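Local coordinates for protein porin B (Pseudomonas putida, PDB 4GEY) that forms a beta-barrel channel that probably lets carbohydrates such as glucose pass across the outer membrane, at residues K345-H356 with T388-H399. The protein carries 2 engineered substitutions. Residues are numbered along the deposited sequence; the frame is centred on the assembly and turned at random.
With DMU (decyl-beta-D-maltopyranoside), chain L; C8E ((hydroxyethyloxy)tri(ethyloxy)octane), chain D; C8E ((hydroxyethyloxy)tri(ethyloxy)octane), chain E.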
ATOM      1  N   LYS A 345      13.424   6.872 -20.811  1.00 38.39           N
ATOM      2  CA  LYS A 345      13.262   6.371 -19.453  1.00 29.77           C
ATOM      3  C   LYS A 345      12.038   6.954 -18.751  1.00 33.63           C
ATOM      4  O   LYS A 345      11.770   6.599 -17.605  1.00 41.56           O
ATOM      5  CB  LYS A 345      14.518   6.620 -18.618  1.00 29.10           C
ATOM      6  CG  LYS A 345      15.750   5.905 -19.122  1.00 35.00           C
ATOM      7  CD  LYS A 345      16.872   5.987 -18.106  1.00 44.84           C
ATOM      8  CE  LYS A 345      17.999   5.016 -18.430  1.00 51.43           C
ATOM      9  NZ  LYS A 345      19.082   5.100 -17.410  1.00 55.66           N
ATOM     10  N   ASP A 346      11.301   7.838 -19.427  1.00 31.02           N
ATOM     11  CA  ASP A 346      10.078   8.411 -18.859  1.00 29.91           C
ATOM     12  C   ASP A 346       8.931   7.407 -18.904  1.00 37.92           C
ATOM     13  O   ASP A 346       8.945   6.472 -19.702  1.00 47.45           O
ATOM     14  CB  ASP A 346       9.653   9.670 -19.616  1.00 33.71           C
ATOM     15  CG  ASP A 346      10.473  10.894 -19.243  1.00 40.83           C
ATOM     16  OD1 ASP A 346      11.367  10.789 -18.373  1.00 38.42           O
ATOM     17  OD2 ASP A 346      10.209  11.966 -19.822  1.00 44.01           O
ATOM     18  N   ASP A 347       7.929   7.595 -18.056  1.00 36.19           N
ATOM     19  CA  ASP A 347       6.766   6.711 -18.097  1.00 27.88           C
ATOM     20  C   ASP A 347       5.420   7.437 -18.015  1.00 33.05           C
ATOM     21  O   ASP A 347       5.312   8.558 -17.495  1.00 36.05           O
ATOM     22  CB  ASP A 347       6.881   5.549 -17.094  1.00 28.57           C
ATOM     23  CG  ASP A 347       6.837   5.998 -15.641  1.00 38.60           C
ATOM     24  OD1 ASP A 347       7.244   7.144 -15.348  1.00 49.03           O
ATOM     25  OD2 ASP A 347       6.404   5.192 -14.778  1.00 40.09           O
ATOM     26  N   ILE A 348       4.408   6.807 -18.602  1.00 33.34           N
ATOM     27  CA  ILE A 348       3.051   7.328 -18.566  1.00 34.46           C
ATOM     28  C   ILE A 348       2.165   6.314 -17.865  1.00 38.46           C
ATOM     29  O   ILE A 348       2.106   5.163 -18.276  1.00 43.64           O
ATOM     30  CB  ILE A 348       2.511   7.545 -19.975  1.00 25.83           C
ATOM     31  CG1 ILE A 348       3.356   8.575 -20.703  1.00 29.31           C
ATOM     32  CG2 ILE A 348       1.088   8.047 -19.909  1.00 32.86           C
ATOM     33  CD1 ILE A 348       2.922   8.820 -22.108  1.00 27.78           C
ATOM     34  N   GLY A 349       1.484   6.729 -16.803  1.00 38.53           N
ATOM     35  CA  GLY A 349       0.615   5.819 -16.083  1.00 30.34           C
ATOM     36  C   GLY A 349      -0.854   6.187 -16.158  1.00 38.84           C
ATOM     37  O   GLY A 349      -1.208   7.369 -16.202  1.00 40.12           O
ATOM     38  N   PHE A 350      -1.716   5.170 -16.179  1.00 34.54           N
ATOM     39  CA  PHE A 350      -3.141   5.382 -15.997  1.00 22.99           C
ATOM     40  C   PHE A 350      -3.783   4.211 -15.270  1.00 28.91           C
ATOM     41  O   PHE A 350      -3.547   3.056 -15.621  1.00 28.45           O
ATOM     42  CB  PHE A 350      -3.841   5.598 -17.320  1.00 25.81           C
ATOM     43  CG  PHE A 350      -5.322   5.639 -17.191  1.00 33.32           C
ATOM     44  CD1 PHE A 350      -5.939   6.738 -16.624  1.00 39.96           C
ATOM     45  CD2 PHE A 350      -6.098   4.570 -17.598  1.00 35.08           C
ATOM     46  CE1 PHE A 350      -7.310   6.777 -16.473  1.00 44.21           C
ATOM     47  CE2 PHE A 350      -7.463   4.602 -17.459  1.00 40.55           C
ATOM     48  CZ  PHE A 350      -8.075   5.708 -16.893  1.00 41.06           C
ATOM     49  N   GLY A 351      -4.602   4.508 -14.264  1.00 21.79           N
ATOM     50  CA  GLY A 351      -5.236   3.474 -13.473  1.00 21.47           C
ATOM     51  C   GLY A 351      -6.644   3.816 -13.030  1.00 23.57           C
ATOM     52  O   GLY A 351      -6.952   4.967 -12.734  1.00 26.05           O
ATOM     53  N   VAL A 352      -7.505   2.808 -12.968  1.00 27.08           N
ATOM     54  CA  VAL A 352      -8.870   2.991 -12.484  1.00 29.41           C
ATOM     55  C   VAL A 352      -9.092   1.958 -11.409  1.00 27.72           C
ATOM     56  O   VAL A 352      -8.690   0.809 -11.572  1.00 27.34           O
ATOM     57  CB  VAL A 352      -9.940   2.728 -13.568  1.00 31.47           C
ATOM     58  CG1 VAL A 352     -11.189   3.573 -13.298  1.00 29.06           C
ATOM     59  CG2 VAL A 352      -9.396   3.005 -14.955  1.00 37.18           C
ATOM     60  N   ALA A 353      -9.720   2.366 -10.312  1.00 28.54           N
ATOM     61  CA  ALA A 353     -10.020   1.456  -9.218  1.00 20.95           C
ATOM     62  C   ALA A 353     -11.451   1.623  -8.792  1.00 22.97           C
ATOM     63  O   ALA A 353     -11.996   2.713  -8.839  1.00 31.56           O
ATOM     64  CB  ALA A 353      -9.110   1.707  -8.044  1.00 20.44           C
ATOM     65  N   ARG A 354     -12.053   0.520  -8.374  1.00 30.49           N
ATOM     66  CA  ARG A 354     -13.399   0.518  -7.833  1.00 25.85           C
ATOM     67  C   ARG A 354     -13.313  -0.076  -6.440  1.00 27.58           C
ATOM     68  O   ARG A 354     -12.699  -1.120  -6.246  1.00 33.07           O
ATOM     69  CB  ARG A 354     -14.308  -0.326  -8.721  1.00 28.32           C
ATOM     70  CG  ARG A 354     -15.667  -0.611  -8.141  1.00 31.91           C
ATOM     71  CD  ARG A 354     -16.443  -1.579  -9.007  1.00 23.83           C
ATOM     72  NE  ARG A 354     -17.710  -1.881  -8.361  1.00 30.99           N
ATOM     73  CZ  ARG A 354     -17.938  -2.968  -7.632  1.00 30.88           C
ATOM     74  NH1 ARG A 354     -16.984  -3.869  -7.486  1.00 33.00           N
ATOM     75  NH2 ARG A 354     -19.124  -3.163  -7.065  1.00 30.40           N
ATOM     76  N   ILE A 355     -13.897   0.610  -5.467  1.00 29.77           N
ATOM     77  CA  ILE A 355     -13.889   0.158  -4.080  1.00 27.27           C
ATOM     78  C   ILE A 355     -15.315   0.052  -3.571  1.00 30.59           C
ATOM     79  O   ILE A 355     -15.974   1.062  -3.313  1.00 34.89           O
ATOM     80  CB  ILE A 355     -13.134   1.145  -3.190  1.00 34.83           C
ATOM     81  CG1 ILE A 355     -11.714   1.350  -3.733  1.00 39.04           C
ATOM     82  CG2 ILE A 355     -13.114   0.655  -1.758  1.00 21.22           C
ATOM     83  CD1 ILE A 355     -11.018   2.610  -3.223  1.00 38.22           C
ATOM     84  N   HIS A 356     -15.801  -1.170  -3.429  1.00 29.12           N
ATOM     85  CA  HIS A 356     -17.188  -1.368  -3.021  1.00 29.78           C
ATOM     86  C   HIS A 356     -17.355  -1.603  -1.514  1.00 32.60           C
ATOM     87  O   HIS A 356     -16.585  -2.344  -0.907  1.00 23.43           O
ATOM     88  CB  HIS A 356     -17.816  -2.512  -3.810  1.00 28.49           C
ATOM     89  CG  HIS A 356     -19.231  -2.797  -3.428  1.00 37.05           C
ATOM     90  ND1 HIS A 356     -19.584  -3.849  -2.610  1.00 40.49           N
ATOM     91  CD2 HIS A 356     -20.384  -2.162  -3.746  1.00 34.63           C
ATOM     92  CE1 HIS A 356     -20.894  -3.852  -2.445  1.00 37.31           C
ATOM     93  NE2 HIS A 356     -21.404  -2.838  -3.122  1.00 35.51           N
ATOM     94  N   THR A 388     -20.066   3.049  -3.250  1.00 40.32           N
ATOM     95  CA  THR A 388     -18.928   2.650  -4.082  1.00 32.53           C
ATOM     96  C   THR A 388     -18.095   3.861  -4.469  1.00 30.23           C
ATOM     97  O   THR A 388     -18.624   4.839  -4.988  1.00 39.28           O
ATOM     98  CB  THR A 388     -19.378   1.943  -5.373  1.00 35.66           C
ATOM     99  OG1 THR A 388     -20.349   0.931  -5.067  1.00 36.98           O
ATOM    100  CG2 THR A 388     -18.190   1.311  -6.074  1.00 28.79           C
ATOM    101  N   GLU A 389     -16.796   3.782  -4.207  1.00 29.58           N
ATOM    102  CA  GLU A 389     -15.860   4.858  -4.487  1.00 28.05           C
ATOM    103  C   GLU A 389     -15.017   4.440  -5.676  1.00 30.99           C
ATOM    104  O   GLU A 389     -14.579   3.284  -5.764  1.00 30.48           O
ATOM    105  CB  GLU A 389     -14.961   5.095  -3.274  1.00 27.69           C
ATOM    106  CG  GLU A 389     -13.805   6.061  -3.498  1.00 31.96           C
ATOM    107  CD  GLU A 389     -12.891   6.206  -2.266  1.00 37.73           C
ATOM    108  OE1 GLU A 389     -11.655   6.226  -2.438  1.00 39.66           O
ATOM    109  OE2 GLU A 389     -13.399   6.305  -1.127  1.00 35.10           O
ATOM    110  N   TYR A 390     -14.802   5.369  -6.601  1.00 22.82           N
ATOM    111  CA  TYR A 390     -13.917   5.111  -7.728  1.00 23.78           C
ATOM    112  C   TYR A 390     -12.725   6.057  -7.672  1.00 26.50           C
ATOM    113  O   TYR A 390     -12.856   7.206  -7.240  1.00 27.02           O
ATOM    114  CB  TYR A 390     -14.656   5.257  -9.064  1.00 25.78           C
ATOM    115  CG  TYR A 390     -15.706   4.191  -9.293  1.00 28.97           C
ATOM    116  CD1 TYR A 390     -16.939   4.258  -8.655  1.00 30.65           C
ATOM    117  CD2 TYR A 390     -15.469   3.124 -10.152  1.00 27.48           C
ATOM    118  CE1 TYR A 390     -17.908   3.291  -8.861  1.00 35.15           C
ATOM    119  CE2 TYR A 390     -16.433   2.153 -10.368  1.00 32.54           C
ATOM    120  CZ  TYR A 390     -17.649   2.243  -9.715  1.00 34.51           C
ATOM    121  OH  TYR A 390     -18.609   1.290  -9.903  1.00 32.17           O
ATOM    122  N   ASN A 391     -11.562   5.569  -8.095  1.00 22.92           N
ATOM    123  CA  ASN A 391     -10.375   6.411  -8.180  1.00 23.78           C
ATOM    124  C   ASN A 391      -9.752   6.242  -9.538  1.00 31.88           C
ATOM    125  O   ASN A 391      -9.775   5.140 -10.102  1.00 37.79           O
ATOM    126  CB  ASN A 391      -9.334   6.030  -7.127  1.00 21.97           C
ATOM    127  CG  ASN A 391      -9.722   6.450  -5.720  1.00 30.02           C
ATOM    128  OD1 ASN A 391      -9.136   7.379  -5.147  1.00 27.50           O
ATOM    129  ND2 ASN A 391     -10.691   5.750  -5.142  1.00 29.38           N
ATOM    130  N   ALA A 392      -9.183   7.326 -10.062  1.00 27.68           N
ATOM    131  CA  ALA A 392      -8.396   7.239 -11.280  1.00 25.54           C
ATOM    132  C   ALA A 392      -7.210   8.193 -11.242  1.00 32.91           C
ATOM    133  O   ALA A 392      -7.313   9.319 -10.740  1.00 34.66           O
ATOM    134  CB  ALA A 392      -9.257   7.488 -12.505  1.00 21.80           C
ATOM    135  N   GLU A 393      -6.081   7.735 -11.773  1.00 31.46           N
ATOM    136  CA  GLU A 393      -4.904   8.581 -11.882  1.00 22.84           C
ATOM    137  C   GLU A 393      -4.283   8.495 -13.274  1.00 21.71           C
ATOM    138  O   GLU A 393      -4.181   7.426 -13.873  1.00 29.39           O
ATOM    139  CB  GLU A 393      -3.879   8.205 -10.804  1.00 25.16           C
ATOM    140  CG  GLU A 393      -2.591   9.049 -10.795  1.00 28.02           C
ATOM    141  CD  GLU A 393      -1.659   8.711  -9.617  1.00 28.05           C
ATOM    142  OE1 GLU A 393      -2.145   8.140  -8.611  1.00 28.39           O
ATOM    143  OE2 GLU A 393      -0.442   9.008  -9.694  1.00 30.08           O
ATOM    144  N   LEU A 394      -3.889   9.639 -13.800  1.00 29.56           N
ATOM    145  CA  LEU A 394      -3.051   9.670 -14.986  1.00 31.96           C
ATOM    146  C   LEU A 394      -1.785  10.434 -14.602  1.00 38.92           C
ATOM    147  O   LEU A 394      -1.869  11.530 -14.036  1.00 32.06           O
ATOM    148  CB  LEU A 394      -3.780  10.353 -16.135  1.00 25.15           C
ATOM    149  CG  LEU A 394      -2.900  10.875 -17.265  1.00 27.24           C
ATOM    150  CD1 LEU A 394      -2.241   9.710 -17.981  1.00 24.46           C
ATOM    151  CD2 LEU A 394      -3.692  11.776 -18.236  1.00 25.11           C
ATOM    152  N   TYR A 395      -0.617   9.855 -14.870  1.00 22.85           N
ATOM    153  CA  TYR A 395       0.621  10.531 -14.509  1.00 27.28           C
ATOM    154  C   TYR A 395       1.668  10.517 -15.612  1.00 29.54           C
ATOM    155  O   TYR A 395       1.563   9.761 -16.577  1.00 26.68           O
ATOM    156  CB  TYR A 395       1.193   9.997 -13.182  1.00 28.06           C
ATOM    157  CG  TYR A 395       1.891   8.635 -13.223  1.00 27.65           C
ATOM    158  CD1 TYR A 395       3.118   8.474 -13.855  1.00 29.64           C
ATOM    159  CD2 TYR A 395       1.355   7.538 -12.576  1.00 29.61           C
ATOM    160  CE1 TYR A 395       3.756   7.276 -13.880  1.00 29.20           C
ATOM    161  CE2 TYR A 395       2.000   6.315 -12.589  1.00 32.82           C
ATOM    162  CZ  TYR A 395       3.202   6.192 -13.248  1.00 34.59           C
ATOM    163  OH  TYR A 395       3.871   4.985 -13.288  1.00 36.91           O
ATOM    164  N   TYR A 396       2.686  11.359 -15.448  1.00 30.80           N
ATOM    165  CA  TYR A 396       3.847  11.360 -16.338  1.00 32.96           C
ATOM    166  C   TYR A 396       5.106  11.437 -15.471  1.00 33.98           C
ATOM    167  O   TYR A 396       5.268  12.368 -14.683  1.00 32.63           O
ATOM    168  CB  TYR A 396       3.800  12.529 -17.340  1.00 25.76           C
ATOM    169  CG  TYR A 396       4.922  12.456 -18.357  1.00 35.51           C
ATOM    170  CD1 TYR A 396       6.230  12.791 -18.006  1.00 35.07           C
ATOM    171  CD2 TYR A 396       4.687  12.022 -19.664  1.00 39.56           C
ATOM    172  CE1 TYR A 396       7.270  12.694 -18.925  1.00 37.75           C
ATOM    173  CE2 TYR A 396       5.724  11.928 -20.596  1.00 28.25           C
ATOM    174  CZ  TYR A 396       7.008  12.261 -20.212  1.00 33.16           C
ATOM    175  OH  TYR A 396       8.047  12.174 -21.095  1.00 35.09           O
ATOM    176  N   GLY A 397       6.001  10.467 -15.620  1.00 32.70           N
ATOM    177  CA  GLY A 397       7.213  10.441 -14.819  1.00 29.70           C
ATOM    178  C   GLY A 397       8.428  10.945 -15.575  1.00 37.55           C
ATOM    179  O   GLY A 397       8.855  10.302 -16.530  1.00 36.84           O
ATOM    180  N   PHE A 398       8.984  12.090 -15.173  1.00 34.85           N
ATOM    181  CA  PHE A 398      10.231  12.548 -15.784  1.00 35.23           C
ATOM    182  C   PHE A 398      11.373  11.859 -15.076  1.00 35.89           C
ATOM    183  O   PHE A 398      11.494  11.928 -13.850  1.00 46.15           O
ATOM    184  CB  PHE A 398      10.442  14.064 -15.671  1.00 38.57           C
ATOM    185  CG  PHE A 398       9.363  14.889 -16.309  1.00 45.08           C
ATOM    186  CD1 PHE A 398       9.453  15.265 -17.640  1.00 43.95           C
ATOM    187  CD2 PHE A 398       8.262  15.319 -15.563  1.00 46.63           C
ATOM    188  CE1 PHE A 398       8.451  16.050 -18.227  1.00 46.01           C
ATOM    189  CE2 PHE A 398       7.263  16.103 -16.139  1.00 42.96           C
ATOM    190  CZ  PHE A 398       7.358  16.468 -17.468  1.00 45.36           C
ATOM    191  N   HIS A 399      12.204  11.177 -15.845  1.00 32.76           N
ATOM    192  CA  HIS A 399      13.423  10.604 -15.303  1.00 31.97           C
ATOM    193  C   HIS A 399      14.497  11.691 -15.347  1.00 33.08           C
ATOM    194  O   HIS A 399      15.228  11.806 -16.326  1.00 34.81           O
ATOM    195  CB  HIS A 399      13.844   9.380 -16.121  1.00 28.08           C
ATOM    196  CG  HIS A 399      15.096   8.733 -15.629  1.00 39.84           C
ATOM    197  ND1 HIS A 399      16.350   9.259 -15.873  1.00 36.68           N
ATOM    198  CD2 HIS A 399      15.296   7.609 -14.903  1.00 27.79           C
ATOM    199  CE1 HIS A 399      17.264   8.487 -15.317  1.00 33.78           C
ATOM    200  NE2 HIS A 399      16.650   7.480 -14.715  1.00 28.51           N
TER
HETATM  201  C1  DMU L 511     -22.708   4.572  -8.557  1.00 64.17           C
HETATM  202  C2  DMU L 511     -23.589   4.322  -7.437  1.00 60.72           C
HETATM  203  C3  DMU L 511     -25.039   4.647  -7.508  1.00 53.45           C
HETATM  204  C4  DMU L 511     -25.596   4.789  -8.943  1.00 54.88           C
HETATM  205  O5  DMU L 511     -24.561   5.583  -9.770  1.00 56.09           O
HETATM  206  C6  DMU L 511     -23.300   4.891  -9.855  1.00 58.43           C
HETATM  207  O7  DMU L 511     -25.815   3.623  -6.842  1.00 56.73           O
HETATM  208  O16 DMU L 511     -22.419   5.636 -10.709  1.00 49.10           O
HETATM  209  C18 DMU L 511     -21.765   4.951 -11.778  1.00 39.22           C
HETATM  210  C19 DMU L 511     -20.545   5.642 -12.442  1.00 54.00           C
HETATM  211  C22 DMU L 511     -19.096   5.077 -12.214  1.00 37.36           C
HETATM  212  C25 DMU L 511     -17.958   5.840 -12.897  1.00 35.68           C
HETATM  213  C28 DMU L 511     -16.513   5.589 -12.511  1.00 32.38           C
HETATM  214  C31 DMU L 511     -15.524   6.699 -12.801  1.00 38.94           C
HETATM  215  C34 DMU L 511     -14.037   6.421 -12.732  1.00 41.77           C
HETATM  216  C37 DMU L 511     -13.129   7.496 -12.222  1.00 31.49           C
HETATM  217  O49 DMU L 511     -21.852   3.359  -8.685  1.00 69.34           O
HETATM  218  O55 DMU L 511     -22.949   4.881  -6.233  1.00 67.57           O
HETATM  219  C57 DMU L 511     -26.812   5.381  -9.014  1.00 54.27           C
HETATM  220  O61 DMU L 511     -27.057   6.197 -10.107  1.00 53.26           O
HETATM  221  C5  DMU L 511     -27.957   3.249  -5.811  1.00 49.83           C
HETATM  222  C7  DMU L 511     -29.149   3.939  -6.189  1.00 61.34           C
HETATM  223  C8  DMU L 511     -29.321   5.231  -5.513  1.00 62.68           C
HETATM  224  C9  DMU L 511     -28.147   6.210  -5.791  1.00 53.31           C
HETATM  225  O1  DMU L 511     -26.815   5.447  -5.856  1.00 58.57           O
HETATM  226  C10 DMU L 511     -26.695   4.005  -5.813  1.00 54.94           C
HETATM  227  O2  DMU L 511     -30.500   5.844  -5.949  1.00 61.84           O
HETATM  228  O3  DMU L 511     -27.827   2.047  -6.647  1.00 42.86           O
HETATM  229  O4  DMU L 511     -30.278   3.072  -5.864  1.00 63.41           O
HETATM  230  C11 DMU L 511     -28.057   7.137  -4.856  1.00 44.26           C
HETATM  231  O6  DMU L 511     -27.058   8.085  -4.982  1.00 35.76           O
HETATM  232  C1  C8E D 503       0.978  18.834 -11.476  1.00 50.21           C
HETATM  233  C2  C8E D 503      -0.477  18.752 -11.930  1.00 52.18           C
HETATM  234  C3  C8E D 503      -0.571  18.764 -13.453  1.00 57.97           C
HETATM  235  C4  C8E D 503      -1.254  17.490 -13.942  1.00 62.28           C
HETATM  236  C5  C8E D 503      -0.271  16.501 -14.579  1.00 67.24           C
HETATM  237  C6  C8E D 503      -0.708  16.030 -15.968  1.00 63.75           C
HETATM  238  C7  C8E D 503      -0.291  14.588 -16.249  1.00 59.25           C
HETATM  239  C8  C8E D 503      -1.087  14.011 -17.415  1.00 65.65           C
HETATM  240  O9  C8E D 503      -0.369  14.044 -18.641  1.00 75.09           O
HETATM  241  C10 C8E D 503      -0.154  12.770 -19.233  1.00 73.44           C
HETATM  242  C11 C8E D 503      -0.150  12.849 -20.768  1.00 74.09           C
HETATM  243  O12 C8E D 503       0.789  13.783 -21.286  1.00 80.75           O
HETATM  244  C13 C8E D 503       1.383  13.347 -22.507  1.00 79.97           C
HETATM  245  C14 C8E D 503       2.754  13.997 -22.759  1.00 77.89           C
HETATM  246  O15 C8E D 503       3.043  14.087 -24.147  1.00 79.32           O
HETATM  247  C16 C8E D 503       4.285  13.506 -24.513  1.00 78.53           C
HETATM  248  C17 C8E D 503       5.258  14.527 -25.111  1.00 79.99           C
HETATM  249  O18 C8E D 503       6.491  13.905 -25.454  1.00 77.81           O
HETATM  250  C19 C8E D 503       6.814  13.919 -26.834  1.00 70.24           C
HETATM  251  C20 C8E D 503       8.334  13.896 -26.981  1.00 65.88           C
HETATM  252  O21 C8E D 503       8.770  14.687 -28.065  1.00 66.45           O
HETATM  253  C10 C8E E 504      10.275  16.715 -26.167  1.00 73.84           C
HETATM  254  C11 C8E E 504      10.541  17.125 -24.721  1.00 76.38           C
HETATM  255  O12 C8E E 504       9.827  16.308 -23.817  1.00 79.59           O
HETATM  256  C13 C8E E 504       8.425  16.481 -23.904  1.00 85.74           C
HETATM  257  C14 C8E E 504       7.814  16.760 -22.531  1.00 86.31           C
HETATM  258  O15 C8E E 504       6.903  15.729 -22.211  1.00 88.40           O
HETATM  259  C16 C8E E 504       5.591  16.180 -21.930  1.00 87.88           C
HETATM  260  C17 C8E E 504       5.469  16.772 -20.524  1.00 81.30           C
HETATM  261  O18 C8E E 504       4.167  16.531 -20.019  1.00 71.09           O
HETATM  262  C19 C8E E 504       4.108  16.496 -18.611  1.00 66.28           C
HETATM  263  C20 C8E E 504       2.775  17.075 -18.151  1.00 67.27           C
HETATM  264  O21 C8E E 504       2.986  18.300 -17.486  1.00 66.61           O
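Five residue pairs are joined in both directions by backbone hydrogen bonds: Asp347 with Gly397, Gly349 with Tyr395, Gly351 with Glu393, Ala353 with Asn391 and Ile355 with Glu389. They make strands 347-356 and 388-399 antiparallel neighbours in the wall of the porin barrel, their axes 176° apart.

Two tyrosine-carboxylate bonds strengthen one end. Tyr396 OH donates to Asp346 OD2 at 2.5 Å, on the anti lone pair. The ring stands nearly upright to the carboxylate, 83° between planes. Asp346 OD1 takes the backbone N of His399 at 2.7 Å and also forms a salt bridge with Arg343. A phenylalanine at Tyr396 would probably leave Asp346 OD2 without this partner and the carboxylate less firmly set. On the other face of the strands, Tyr395 OH donates to Asp347 OD2 at 2.9 Å, from above the carboxylate plane. Tyr395 CG sits between its own backbone N and carbonyl carbon (chi1 76°), which lays the ring across the neighbouring strand. There Gly349 CA lies over the ring face, 3.8 Å from the centroid, a CH-pi contact.

Further along this face, Asn391 ND2 donates to Glu389 OE1 at 2.9 Å. Glu389 is also held by the backbone N of Phe116 and Ser117. Glu393 accepts from the backbone N of Gln166 and Asn167.

Apolar contacts line the opposite face. Ile348 CG1 meets Tyr396 CD2 at 3.8 Å, and Phe350 presents its ring edge to Leu394 CB. Detergent follows the same side: decyl maltoside C28 covers a face of Tyr390, and an octyl ether chain packs on Leu394 CD2.

The chemistry thus divides by face. Ile348, Phe350, Val352 and Leu394 suit the lipid side, whereas Glu389, Asn391 and Glu393 bond to loops on the barrel interior.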